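Local coordinates for protein putative isomerase YbhH (PDB 6OTV) that is a putative isomerase of the PrpF family, within the diaminopimelate epimerase clan, whose substrate and exact reaction remain unassigned, at residues 114-119 against 133-138; 158-163 against 334-339; 16-21 against 59-64; 90-95 against 121-126. One frame throughout, in Å; residues are numbered along the deposited sequence.

Contact 1. Residues 114-119 against 133-138; sequences SPVTRV and DVQTPN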
loop_
_atom_site.group_PDB
_atom_site.type_symbol
_atom_site.label_atom_id
_atom_site.label_comp_id
_atom_site.label_asym_id
_atom_site.label_seq_id
_atom_site.Cartn_x
_atom_site.Cartn_y
_atom_site.Cartn_z
ATOM N N SER A 114 -14.052 -10.510 -11.464
ATOM C CA SER A 114 -13.980 -11.709 -12.278
ATOM C C SER A 114 -12.896 -11.517 -13.327
ATOM O O SER A 114 -12.770 -10.412 -13.872
ATOM C CB SER A 114 -15.325 -12.001 -12.954
ATOM O OG SER A 114 -15.294 -13.229 -13.659
ATOM N N PRO A 115 -12.104 -12.558 -13.638
ATOM C CA PRO A 115 -12.173 -13.903 -13.054
ATOM C C PRO A 115 -11.329 -14.051 -11.788
ATOM O O PRO A 115 -11.226 -15.147 -11.235
ATOM C CB PRO A 115 -11.624 -14.789 -14.174
ATOM C CG PRO A 115 -10.612 -13.921 -14.848
ATOM C CD PRO A 115 -11.117 -12.490 -14.733
ATOM N N VAL A 116 -10.726 -12.950 -11.344
ATOM C CA VAL A 116 -9.899 -12.923 -10.146
ATOM C C VAL A 116 -10.297 -11.707 -9.318
ATOM O O VAL A 116 -10.705 -10.674 -9.856
ATOM C CB VAL A 116 -8.390 -12.894 -10.499
ATOM C CG1 VAL A 116 -7.530 -12.728 -9.256
ATOM C CG2 VAL A 116 -7.998 -14.167 -11.233
ATOM N N THR A 117 -10.199 -11.844 -7.997
ATOM C CA THR A 117 -10.468 -10.755 -7.067
ATOM C C THR A 117 -9.209 -10.477 -6.260
ATOM O O THR A 117 -8.680 -11.378 -5.600
ATOM C CB THR A 117 -11.632 -11.094 -6.136
ATOM O OG1 THR A 117 -12.805 -11.362 -6.915
ATOM C CG2 THR A 117 -11.907 -9.933 -5.187
ATOM N N ARG A 118 -8.734 -9.236 -6.317
ATOM C CA ARG A 118 -7.584 -8.815 -5.529
ATOM C C ARG A 118 -8.040 -8.433 -4.127
ATOM O O ARG A 118 -9.032 -7.716 -3.965
ATOM C CB ARG A 118 -6.884 -7.633 -6.200
ATOM C CG ARG A 118 -6.469 -7.891 -7.640
ATOM C CD ARG A 118 -5.898 -6.640 -8.295
ATOM N NE ARG A 118 -4.584 -6.283 -7.769
ATOM C CZ ARG A 118 -3.878 -5.229 -8.169
ATOM N NH1 ARG A 118 -4.365 -4.417 -9.101
ATOM N NH2 ARG A 118 -2.687 -4.984 -7.636
ATOM N N VAL A 119 -7.321 -8.915 -3.115
ATOM C CA VAL A 119 -7.629 -8.613 -1.722
ATOM C C VAL A 119 -6.362 -8.103 -1.053
ATOM O O VAL A 119 -5.366 -8.829 -0.968
ATOM C CB VAL A 119 -8.178 -9.834 -0.964
ATOM C CG1 VAL A 119 -8.552 -9.437 0.459
ATOM C CG2 VAL A 119 -9.374 -10.432 -1.693
ATOM N N ASP A 133 -4.591 -12.971 -4.490
ATOM C CA ASP A 133 -5.334 -13.026 -5.741
ATOM C C ASP A 133 -6.159 -14.306 -5.737
ATOM O O ASP A 133 -5.611 -15.409 -5.845
ATOM C CB ASP A 133 -4.387 -12.958 -6.936
ATOM C CG ASP A 133 -3.609 -11.655 -6.975
ATOM O OD1 ASP A 133 -4.190 -10.606 -6.616
ATOM O OD2 ASP A 133 -2.418 -11.677 -7.348
ATOM N N VAL A 134 -7.472 -14.153 -5.602
ATOM C CA VAL A 134 -8.391 -15.265 -5.407
ATOM C C VAL A 134 -9.088 -15.568 -6.725
ATOM O O VAL A 134 -9.574 -14.656 -7.404
ATOM C CB VAL A 134 -9.416 -14.943 -4.308
ATOM C CG1 VAL A 134 -10.397 -16.093 -4.138
ATOM C CG2 VAL A 134 -8.705 -14.621 -2.996
ATOM N N GLN A 135 -9.134 -16.847 -7.087
ATOM C CA GLN A 135 -9.909 -17.289 -8.241
ATOM C C GLN A 135 -11.390 -17.054 -7.963
ATOM O O GLN A 135 -11.974 -17.691 -7.080
ATOM C CB GLN A 135 -9.634 -18.761 -8.528
ATOM C CG GLN A 135 -8.178 -19.076 -8.823
ATOM C CD GLN A 135 -7.683 -18.391 -10.079
ATOM O OE1 GLN A 135 -8.434 -18.209 -11.037
ATOM N NE2 GLN A 135 -6.414 -17.999 -10.079
ATOM N N THR A 136 -11.998 -16.133 -8.703
ATOM C CA THR A 136 -13.420 -15.818 -8.562
ATOM C C THR A 136 -14.072 -15.756 -9.939
ATOM O O THR A 136 -14.426 -14.675 -10.424
ATOM C CB THR A 136 -13.618 -14.505 -7.803
ATOM O OG1 THR A 136 -12.796 -13.483 -8.384
ATOM C CG2 THR A 136 -13.257 -14.672 -6.330
ATOM N N PRO A 137 -14.246 -16.901 -10.598
ATOM C CA PRO A 137 -14.971 -16.900 -11.876
ATOM C C PRO A 137 -16.425 -16.502 -11.668
ATOM O O PRO A 137 -17.131 -17.079 -10.838
ATOM C CB PRO A 137 -14.837 -18.347 -12.366
ATOM C CG PRO A 137 -14.555 -19.144 -11.138
ATOM C CD PRO A 137 -13.758 -18.245 -10.244
ATOM N N ASN A 138 -16.858 -15.490 -12.422
ATOM C CA ASN A 138 -18.211 -14.937 -12.323
ATOM C C ASN A 138 -18.506 -14.401 -10.926
ATOM O O ASN A 138 -19.657 -14.404 -10.480
ATOM C CB ASN A 138 -19.267 -15.969 -12.735
ATOM C CG ASN A 138 -19.154 -16.365 -14.194
ATOM O OD1 ASN A 138 -18.916 -15.523 -15.061
ATOM N ND2 ASN A 138 -19.318 -17.654 -14.472
#
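Thr-117 and Val-134 form an antiparallel hydrogen-bonded pair of this beta hairpin, built from strands 116-123 and 129-135. Thr-117 N donates to Val-134 O at 2.9 Å, and Val-134 N answers with a nearly straight bond (176°) to Thr-117 O. Two further bonds extend the pairing past the strand ends: Thr-136 N reaches Pro-115 O at 2.8 Å, and Asn-138 N reaches Ser-114 OG at 3.0 Å. The peptide bond before Pro-115 is cis.

Hydroxyl contacts join the buried threonines, whose side chains cross at about a right angle. Thr-117 OG1 donates to Thr-136 OG1 at 2.6 Å. Both oxygens have second partners in Thr-113, whose N bonds Thr-117 OG1 and whose O takes Thr-136 OG1.

Among the charged groups, Arg-118 and Asp-133 run side by side, pointing the same way, with guanidinium and carboxylate planes 63° apart. The gap of 4.5 Å between Arg-118 NE and Asp-133 OD1 is too long for a salt bridge; Arg-118 instead pairs with Glu-131 and with Asp-72 of the second subunit. Apolar contact on the same face brings Val-116 CG1 within 3.9 Å of Asp-133 CB.

Thr-117 and Val-134, on the other face, pack against Ile-105 of helix 94-106, as does Thr-136 beyond the strand end, while Asp-133 bonds through its backbone to Ala-160 of strand 158-163.

Contact 2. Residues 158-163 against 334-339; sequences PVALTF and SVIRTT. With EDO (1,2-ethanediol), chain E; EDO (1,2-ethanediol), chain D.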
loop_
_atom_site.group_PDB
_atom_site.type_symbol
_atom_site.label_atom_id
_atom_site.label_comp_id
_atom_site.label_asym_id
_atom_site.label_seq_id
_atom_site.Cartn_x
_atom_site.Cartn_y
_atom_site.Cartn_z
ATOM N N PRO A 158 -5.332 -22.379 -7.138
ATOM C CA PRO A 158 -4.197 -21.620 -6.601
ATOM C C PRO A 158 -4.641 -20.268 -6.064
ATOM O O PRO A 158 -5.528 -19.616 -6.620
ATOM C CB PRO A 158 -3.273 -21.462 -7.813
ATOM C CG PRO A 158 -4.211 -21.462 -8.977
ATOM C CD PRO A 158 -5.314 -22.432 -8.611
ATOM N N VAL A 159 -4.013 -19.853 -4.966
ATOM C CA VAL A 159 -4.129 -18.494 -4.453
ATOM C C VAL A 159 -2.731 -17.897 -4.415
ATOM O O VAL A 159 -1.802 -18.507 -3.872
ATOM C CB VAL A 159 -4.800 -18.445 -3.065
ATOM C CG1 VAL A 159 -4.166 -19.442 -2.111
ATOM C CG2 VAL A 159 -4.730 -17.034 -2.492
ATOM N N ALA A 160 -2.576 -16.723 -5.020
ATOM C CA ALA A 160 -1.289 -16.048 -5.084
ATOM C C ALA A 160 -1.166 -15.067 -3.926
ATOM O O ALA A 160 -2.064 -14.251 -3.698
ATOM C CB ALA A 160 -1.127 -15.322 -6.421
ATOM N N LEU A 161 -0.059 -15.162 -3.191
ATOM C CA LEU A 161 0.212 -14.304 -2.042
ATOM C C LEU A 161 1.466 -13.496 -2.344
ATOM O O LEU A 161 2.563 -14.059 -2.429
ATOM C CB LEU A 161 0.390 -15.130 -0.769
ATOM C CG LEU A 161 -0.775 -16.034 -0.364
ATOM C CD1 LEU A 161 -0.438 -16.783 0.912
ATOM C CD2 LEU A 161 -2.061 -15.225 -0.198
ATOM N N THR A 162 1.306 -12.185 -2.501
ATOM C CA THR A 162 2.402 -11.281 -2.826
ATOM C C THR A 162 2.679 -10.373 -1.633
ATOM O O THR A 162 1.798 -9.621 -1.201
ATOM C CB THR A 162 2.075 -10.447 -4.063
ATOM O OG1 THR A 162 1.762 -11.318 -5.155
ATOM C CG2 THR A 162 3.262 -9.574 -4.443
ATOM N N PHE A 163 3.905 -10.434 -1.120
ATOM C CA PHE A 163 4.310 -9.636 0.030
ATOM C C PHE A 163 4.771 -8.259 -0.434
ATOM O O PHE A 163 5.608 -8.146 -1.337
ATOM C CB PHE A 163 5.407 -10.358 0.814
ATOM C CG PHE A 163 4.904 -11.555 1.581
ATOM C CD1 PHE A 163 4.433 -12.678 0.911
ATOM C CD2 PHE A 163 4.890 -11.555 2.967
ATOM C CE1 PHE A 163 3.956 -13.775 1.609
ATOM C CE2 PHE A 163 4.417 -12.654 3.673
ATOM C CZ PHE A 163 3.949 -13.764 2.992
ATOM N N SER A 334 6.468 -13.460 -4.151
ATOM C CA SER A 334 5.131 -14.030 -4.168
ATOM C C SER A 334 5.228 -15.546 -4.070
ATOM O O SER A 334 6.215 -16.154 -4.490
ATOM C CB SER A 334 4.352 -13.626 -5.429
ATOM O OG SER A 334 5.020 -14.055 -6.602
ATOM N N VAL A 335 4.190 -16.146 -3.497
ATOM C CA VAL A 335 4.115 -17.587 -3.294
ATOM C C VAL A 335 2.721 -18.049 -3.697
ATOM O O VAL A 335 1.736 -17.328 -3.502
ATOM C CB VAL A 335 4.434 -17.964 -1.828
ATOM C CG1 VAL A 335 4.119 -19.424 -1.556
ATOM C CG2 VAL A 335 5.897 -17.675 -1.513
ATOM N N ILE A 336 2.641 -19.242 -4.286
ATOM C CA ILE A 336 1.368 -19.878 -4.599
ATOM C C ILE A 336 1.013 -20.831 -3.466
ATOM O O ILE A 336 1.851 -21.626 -3.025
ATOM C CB ILE A 336 1.425 -20.624 -5.944
ATOM C CG1 ILE A 336 1.834 -19.677 -7.078
ATOM C CG2 ILE A 336 0.077 -21.277 -6.247
ATOM C CD1 ILE A 336 0.789 -18.637 -7.421
ATOM N N ARG A 337 -0.223 -20.745 -2.988
ATOM C CA ARG A 337 -0.766 -21.698 -2.032
ATOM C C ARG A 337 -2.108 -22.189 -2.553
ATOM O O ARG A 337 -2.555 -21.811 -3.641
ATOM C CB ARG A 337 -0.924 -21.073 -0.638
ATOM C CG ARG A 337 0.351 -20.505 -0.027
ATOM C CD ARG A 337 1.126 -21.561 0.743
ATOM N NE ARG A 337 1.802 -22.498 -0.147
ATOM C CZ ARG A 337 2.407 -23.607 0.262
ATOM N NH1 ARG A 337 2.417 -23.924 1.551
ATOM N NH2 ARG A 337 2.997 -24.401 -0.621
ATOM N N THR A 338 -2.754 -23.049 -1.774
ATOM C CA THR A 338 -4.137 -23.426 -2.017
ATOM C C THR A 338 -4.890 -23.354 -0.699
ATOM O O THR A 338 -4.298 -23.405 0.383
ATOM C CB THR A 338 -4.273 -24.837 -2.613
ATOM O OG1 THR A 338 -3.942 -25.811 -1.614
ATOM C CG2 THR A 338 -3.356 -25.013 -3.825
ATOM N N THR A 339 -6.209 -23.231 -0.800
ATOM C CA THR A 339 -7.052 -23.178 0.382
ATOM C C THR A 339 -8.365 -23.883 0.070
ATOM O O THR A 339 -8.699 -24.124 -1.093
ATOM C CB THR A 339 -7.293 -21.728 0.838
ATOM O OG1 THR A 339 -7.965 -21.722 2.103
ATOM C CG2 THR A 339 -8.135 -20.974 -0.180
HETATM C C1 EDO E . -4.405 -28.691 -3.222
HETATM O O1 EDO E . -3.392 -27.990 -2.495
HETATM C C2 EDO E . -5.180 -29.562 -2.243
HETATM O O2 EDO E . -6.045 -30.482 -2.916
HETATM C C1 EDO D . 9.597 -5.421 -0.041
HETATM O O1 EDO D . 9.607 -3.991 -0.073
HETATM C C2 EDO D . 8.378 -5.929 -0.802
HETATM O O2 EDO D . 8.062 -7.268 -0.406
#
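Val-159 and Arg-337 meet in the tight half of the contact, on the face that also carries Leu-161 and Val-335. Val-159 N donates to Arg-337 O at 2.8 Å, and the return bond from Arg-337 N to Val-159 O is equally straight. Val-159 CG1 lies between its own backbone N and carbonyl carbon (chi1 49°), which brings it close over the opposite strand, 3.2 Å from Arg-337 O. Leu-161 crosses Arg-337 at about a right angle, its CD1 resting 3.9 Å from Arg-337 CG. Beyond CG the arginine chain bends at chi2 and again at chi3, and its guanidinium folds back on the strand's own backbone: Arg-337 NE donates to Ile-336 O at 3.0 Å, the acceptor lying in the guanidinium plane. NH1 bonds Asn-95 OD1, so the group is held through NE and NH1.

These antiparallel strands close a barrel of the diaminopimelate epimerase-like fold: strand 332-344 lies between strand 158-163 and strand 3-11, and Ser-98 of the enclosed helix 94-106 touches Val-159, Leu-161 and Arg-337.

The opposite face is the solvent side. There the exposed Ile-336 uses both its branches: CG2 meets Pro-158 CB at 3.7 Å and CD1 meets Ala-160 CB at 4.0 Å. Farther along, Thr-162 OG1 approaches Ser-334 CB. At the end of strand 158-163, Phe-163 O accepts a hydrogen bond from O2 of a 1,2-ethanediol, probably a crystallisation additive, at 2.8 Å.

Contact 3. Residues 16-21 against 59-64; sequences GAFLLA and KVAIIS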
loop_
_atom_site.group_PDB
_atom_site.type_symbol
_atom_site.label_atom_id
_atom_site.label_comp_id
_atom_site.label_asym_id
_atom_site.label_seq_id
_atom_site.Cartn_x
_atom_site.Cartn_y
_atom_site.Cartn_z
ATOM N N GLY A 16 -7.611 -24.407 10.576
ATOM C CA GLY A 16 -8.089 -23.806 11.807
ATOM C C GLY A 16 -9.353 -23.004 11.589
ATOM O O GLY A 16 -9.979 -23.059 10.527
ATOM N N ALA A 17 -9.724 -22.254 12.624
ATOM C CA ALA A 17 -10.941 -21.458 12.600
ATOM C C ALA A 17 -10.690 -20.102 11.964
ATOM O O ALA A 17 -9.671 -19.453 12.226
ATOM C CB ALA A 17 -11.499 -21.253 14.007
ATOM N N PHE A 18 -11.634 -19.680 11.131
ATOM C CA PHE A 18 -11.669 -18.338 10.571
ATOM C C PHE A 18 -12.876 -17.621 11.165
ATOM O O PHE A 18 -14.014 -18.087 11.026
ATOM C CB PHE A 18 -11.727 -18.385 9.043
ATOM C CG PHE A 18 -10.400 -18.710 8.400
ATOM C CD1 PHE A 18 -9.861 -19.983 8.492
ATOM C CD2 PHE A 18 -9.691 -17.737 7.709
ATOM C CE1 PHE A 18 -8.639 -20.283 7.910
ATOM C CE2 PHE A 18 -8.470 -18.028 7.122
ATOM C CZ PHE A 18 -7.943 -19.303 7.223
ATOM N N LEU A 19 -12.620 -16.508 11.847
ATOM C CA LEU A 19 -13.623 -15.808 12.632
ATOM C C LEU A 19 -13.665 -14.343 12.230
ATOM O O LEU A 19 -12.652 -13.762 11.831
ATOM C CB LEU A 19 -13.323 -15.913 14.135
ATOM C CG LEU A 19 -13.150 -17.325 14.703
ATOM C CD1 LEU A 19 -12.577 -17.273 16.111
ATOM C CD2 LEU A 19 -14.479 -18.067 14.688
ATOM N N LEU A 20 -14.850 -13.751 12.336
ATOM C CA LEU A 20 -15.010 -12.312 12.195
ATOM C C LEU A 20 -14.775 -11.646 13.542
ATOM O O LEU A 20 -15.278 -12.108 14.570
ATOM C CB LEU A 20 -16.407 -11.964 11.679
ATOM C CG LEU A 20 -16.748 -12.387 10.252
ATOM C CD1 LEU A 20 -18.232 -12.190 9.994
ATOM C CD2 LEU A 20 -15.922 -11.592 9.256
ATOM N N ALA A 21 -14.009 -10.553 13.532
ATOM C CA ALA A 21 -13.702 -9.852 14.774
ATOM C C ALA A 21 -14.951 -9.322 15.466
ATOM O O ALA A 21 -14.925 -9.112 16.684
ATOM C CB ALA A 21 -12.721 -8.711 14.502
ATOM N N LYS A 59 -4.929 -23.483 14.732
ATOM C CA LYS A 59 -4.668 -22.085 14.434
ATOM C C LYS A 59 -5.979 -21.324 14.290
ATOM O O LYS A 59 -7.042 -21.910 14.068
ATOM C CB LYS A 59 -3.832 -21.945 13.154
ATOM C CG LYS A 59 -2.485 -22.669 13.194
ATOM C CD LYS A 59 -1.707 -22.437 11.902
ATOM C CE LYS A 59 -0.375 -23.173 11.892
ATOM N NZ LYS A 59 0.565 -22.621 12.899
ATOM N N VAL A 60 -5.895 -20.001 14.427
ATOM C CA VAL A 60 -7.051 -19.118 14.307
ATOM C C VAL A 60 -6.666 -17.920 13.447
ATOM O O VAL A 60 -5.563 -17.378 13.577
ATOM C CB VAL A 60 -7.566 -18.648 15.688
ATOM C CG1 VAL A 60 -8.743 -17.700 15.527
ATOM C CG2 VAL A 60 -7.956 -19.837 16.559
ATOM N N ALA A 61 -7.579 -17.510 12.570
ATOM C CA ALA A 61 -7.462 -16.272 11.810
ATOM C C ALA A 61 -8.668 -15.402 12.126
ATOM O O ALA A 61 -9.812 -15.825 11.924
ATOM C CB ALA A 61 -7.377 -16.546 10.307
ATOM N N ILE A 62 -8.419 -14.194 12.622
ATOM C CA ILE A 62 -9.474 -13.249 12.971
ATOM C C ILE A 62 -9.483 -12.158 11.907
ATOM O O ILE A 62 -8.518 -11.394 11.776
ATOM C CB ILE A 62 -9.276 -12.669 14.377
ATOM C CG1 ILE A 62 -9.225 -13.803 15.409
ATOM C CG2 ILE A 62 -10.387 -11.677 14.703
ATOM C CD1 ILE A 62 -8.791 -13.359 16.800
ATOM N N ILE A 63 -10.574 -12.084 11.145
ATOM C CA ILE A 63 -10.658 -11.254 9.947
ATOM C C ILE A 63 -11.655 -10.127 10.185
ATOM O O ILE A 63 -12.703 -10.330 10.812
ATOM C CB ILE A 63 -11.068 -12.087 8.716
ATOM C CG1 ILE A 63 -10.294 -13.411 8.665
ATOM C CG2 ILE A 63 -10.869 -11.287 7.441
ATOM C CD1 ILE A 63 -8.796 -13.253 8.613
ATOM N N SER A 64 -11.336 -8.945 9.662
ATOM C CA SER A 64 -12.220 -7.791 9.753
ATOM C C SER A 64 -11.862 -6.818 8.640
ATOM O O SER A 64 -10.808 -6.925 8.009
ATOM C CB SER A 64 -12.107 -7.104 11.116
ATOM O OG SER A 64 -10.881 -6.402 11.226
#
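Lys-59 opens the pairing through its carbonyl: Lys-59 O accepts from Ala-17 N, and Gly-16 CA approaches the same oxygen to 3.1 Å. The Lys-59 side chain leads away from the neighbouring strand, and its NZ bonds Gln-79 OE1. Val-60 comes next, on the face shared with Ala-17 and Leu-19. Its CG1, anti to the backbone N (chi1 178°), meets Leu-19 CD1 at 3.9 Å, the two side chains crossing obliquely.

Ala-61 bonds through both its N and its O: Ala-61 N donates to Ala-17 O at 2.9 Å, and Ala-61 O accepts from Leu-19 N. Its methyl makes a CH-pi contact over one face of the Phe-18 ring, 3.9 Å from the centroid and 24° off the normal. The offset is toward the rim, leaving CB equally near CD2 and CE2.

The two strands run parallel, and the chain between them includes helix 28-39, which packs on Ala-17, Leu-19 and Val-60 outside the barrel of the diaminopimelate epimerase-like fold. Phe-18 faces inward to helix 94-106, where it touches Met-96.

Ile-62 points outward, its CG2 lying 3.8 Å from Ala-21 CB. Ile-63 turns inward again, onto Val-100 of helix 94-106, and resumes the backbone pairing: its N donates to Leu-19 O at 2.8 Å, while its O takes Ala-21 N at 3.0 Å as the chain leaves the strand at Ala-21. Ser-64 ends the segment with CB against Ala-21 CB, and its backbone bonds Asp-74 in strand 73-80.

Contact 4. Residues 90-95 against 121-126; sequences TPNCGN and IRNVNT. With PO4 (phosphate ion), chain I.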
loop_
_atom_site.group_PDB
_atom_site.type_symbol
_atom_site.label_atom_id
_atom_site.label_comp_id
_atom_site.label_asym_id
_atom_site.label_seq_id
_atom_site.Cartn_x
_atom_site.Cartn_y
_atom_site.Cartn_z
ATOM N N THR A 90 2.309 -14.101 18.242
ATOM C CA THR A 90 3.537 -13.476 17.745
ATOM C C THR A 90 3.649 -13.545 16.228
ATOM O O THR A 90 3.717 -12.483 15.582
ATOM C CB THR A 90 4.758 -14.086 18.441
ATOM O OG1 THR A 90 4.701 -13.799 19.842
ATOM C CG2 THR A 90 6.042 -13.515 17.866
ATOM N N PRO A 91 3.673 -14.717 15.590
ATOM C CA PRO A 91 4.096 -14.783 14.190
ATOM C C PRO A 91 2.992 -14.384 13.216
ATOM O O PRO A 91 1.843 -14.131 13.580
ATOM C CB PRO A 91 4.465 -16.257 14.016
ATOM C CG PRO A 91 3.492 -16.958 14.880
ATOM C CD PRO A 91 3.240 -16.045 16.071
ATOM N N ASN A 92 3.381 -14.329 11.945
ATOM C CA ASN A 92 2.456 -14.184 10.827
ATOM C C ASN A 92 2.455 -15.510 10.079
ATOM O O ASN A 92 3.442 -15.856 9.418
ATOM C CB ASN A 92 2.866 -13.024 9.920
ATOM C CG ASN A 92 2.061 -12.970 8.629
ATOM O OD1 ASN A 92 0.946 -13.487 8.550
ATOM N ND2 ASN A 92 2.628 -12.338 7.610
ATOM N N CYS A 93 1.362 -16.258 10.196
ATOM C CA CYS A 93 1.257 -17.563 9.551
ATOM C C CYS A 93 0.885 -17.360 8.088
ATOM O O CYS A 93 -0.230 -16.926 7.776
ATOM C CB CYS A 93 0.231 -18.438 10.263
ATOM S SG CYS A 93 0.056 -20.082 9.541
ATOM N N GLY A 94 1.821 -17.675 7.190
ATOM C CA GLY A 94 1.584 -17.488 5.772
ATOM C C GLY A 94 0.649 -18.510 5.169
ATOM O O GLY A 94 0.031 -18.236 4.135
ATOM N N ASN A 95 0.526 -19.679 5.791
ATOM C CA ASN A 95 -0.384 -20.688 5.268
ATOM C C ASN A 95 -1.834 -20.354 5.596
ATOM O O ASN A 95 -2.704 -20.442 4.724
ATOM C CB ASN A 95 0.008 -22.062 5.803
ATOM C CG ASN A 95 1.222 -22.616 5.102
ATOM O OD1 ASN A 95 1.110 -23.220 4.035
ATOM N ND2 ASN A 95 2.396 -22.391 5.682
ATOM N N ILE A 121 -4.438 -7.352 2.146
ATOM C CA ILE A 121 -4.485 -7.878 3.504
ATOM C C ILE A 121 -3.391 -7.214 4.327
ATOM O O ILE A 121 -2.236 -7.139 3.891
ATOM C CB ILE A 121 -4.319 -9.407 3.515
ATOM C CG1 ILE A 121 -5.442 -10.072 2.716
ATOM C CG2 ILE A 121 -4.272 -9.933 4.946
ATOM C CD1 ILE A 121 -5.204 -11.545 2.451
ATOM N N ARG A 122 -3.752 -6.738 5.513
ATOM C CA ARG A 122 -2.789 -6.256 6.492
ATOM C C ARG A 122 -2.742 -7.246 7.647
ATOM O O ARG A 122 -3.758 -7.474 8.314
ATOM C CB ARG A 122 -3.159 -4.861 6.994
ATOM C CG ARG A 122 -2.395 -4.431 8.239
ATOM C CD ARG A 122 -2.825 -3.047 8.695
ATOM N NE ARG A 122 -2.510 -2.803 10.100
ATOM C CZ ARG A 122 -3.418 -2.712 11.065
ATOM N NH1 ARG A 122 -4.705 -2.834 10.784
ATOM N NH2 ARG A 122 -3.039 -2.491 12.316
ATOM N N ASN A 123 -1.575 -7.846 7.869
ATOM C CA ASN A 123 -1.389 -8.743 9.004
ATOM C C ASN A 123 -1.149 -7.905 10.252
ATOM O O ASN A 123 -0.116 -7.237 10.370
ATOM C CB ASN A 123 -0.234 -9.708 8.763
ATOM C CG ASN A 123 0.121 -10.502 10.005
ATOM O OD1 ASN A 123 1.186 -10.313 10.595
ATOM N ND2 ASN A 123 -0.785 -11.381 10.427
ATOM N N VAL A 124 -2.108 -7.944 11.186
ATOM C CA VAL A 124 -2.031 -7.125 12.392
ATOM C C VAL A 124 -0.840 -7.522 13.252
ATOM O O VAL A 124 -0.262 -6.681 13.951
ATOM C CB VAL A 124 -3.358 -7.222 13.175
ATOM C CG1 VAL A 124 -3.310 -6.372 14.435
ATOM C CG2 VAL A 124 -4.524 -6.794 12.297
ATOM N N ASN A 125 -0.440 -8.796 13.206
ATOM C CA ASN A 125 0.648 -9.264 14.061
ATOM C C ASN A 125 1.960 -8.563 13.732
ATOM O O ASN A 125 2.711 -8.179 14.637
ATOM C CB ASN A 125 0.807 -10.780 13.924
ATOM C CG ASN A 125 -0.500 -11.526 14.114
ATOM O OD1 ASN A 125 -1.355 -11.543 13.226
ATOM N ND2 ASN A 125 -0.658 -12.157 15.271
ATOM N N THR A 126 2.254 -8.381 12.444
ATOM C CA THR A 126 3.543 -7.866 12.009
ATOM C C THR A 126 3.476 -6.528 11.289
ATOM O O THR A 126 4.532 -5.943 11.023
ATOM C CB THR A 126 4.236 -8.869 11.073
ATOM O OG1 THR A 126 3.435 -9.048 9.897
ATOM C CG2 THR A 126 4.428 -10.211 11.762
HETATM P P PO4 I . 4.098 -20.573 8.032
HETATM O O1 PO4 I . 4.689 -20.953 9.372
HETATM O O2 PO4 I . 2.648 -20.989 7.979
HETATM O O3 PO4 I . 4.217 -19.077 7.832
HETATM O O4 PO4 I . 4.842 -21.286 6.930
#
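Asn-92 and Asn-123 stack their side-chain amides with planes 18° apart, sliding past each other in opposite directions. Asn-92 OD1 lies 3.3 Å from Asn-123 ND2, at an angle too poor for a hydrogen bond, and Asn-92 CB comes equally close to Asn-123 OD1. Asn-123 CG, anti to its backbone N (chi1 171°), is turned to Asn-92, and an Asx motif holds the amide: OD1 accepts from Thr-126 N, which sits 42° out of the carbonyl plane. Thr-126 OG1 donates to the same oxygen at 2.7 Å, in the plane and on a lone pair. The other end is held more lightly, Asn-123 ND2 giving a weak bond to Asn-125 OD1.

The motif turns the chain at the end of strand 116-123, against the loop that leads into helix 94-106, the helix enclosed by the barrel. Asn-125 lies beside that loop, with CB and CG both close to Pro-91 O, the CB at 3.5 Å. Asn-125 ND2 bonds Thr-89 O, and OD1 accepts from Phe-77 N. Thr-126 adds an apolar touch, CG2 to Asn-92 CB at 3.7 Å.

Past Asn-92, Cys-93 occupies the N-cap of the helix. A phosphate, probably from the crystallisation liquor, sits at this helix start, consistent with the pull of a helix N terminus on an anion. Gly-94 N donates to its O3 at 2.8 Å, and Ile-279 N also bonds the ion. Asn-95 OD1 accepts from Thr-13 N, while Asn-95 ND2 makes a nearly straight bond of 2.7 Å to phosphate O2.

Overall arrangement
From the N terminus, contact 3 closes first, joining strands 14-20 and 59-65 across a loop that contains helix 28-39. Contacts 4 and 1 follow and cross: residues 114-119, on strand 116-123, fall inside the loop that contact 4 closes, and their partners 133-138 lie beyond it. Contact 1 closes a short hairpin. Contact 2 comes last and spans the longest loop, 170 residues, bringing strand 332-344 back to strand 158-163. Contacts 1 and 2 touch where Asp-133 N meets Ala-160 O. Contact 4 touches contact 3 through Cys-93 and Lys-59, and contact 2 through Asn-95 and Arg-337, tying the start of helix 94-106 to the surrounding strands.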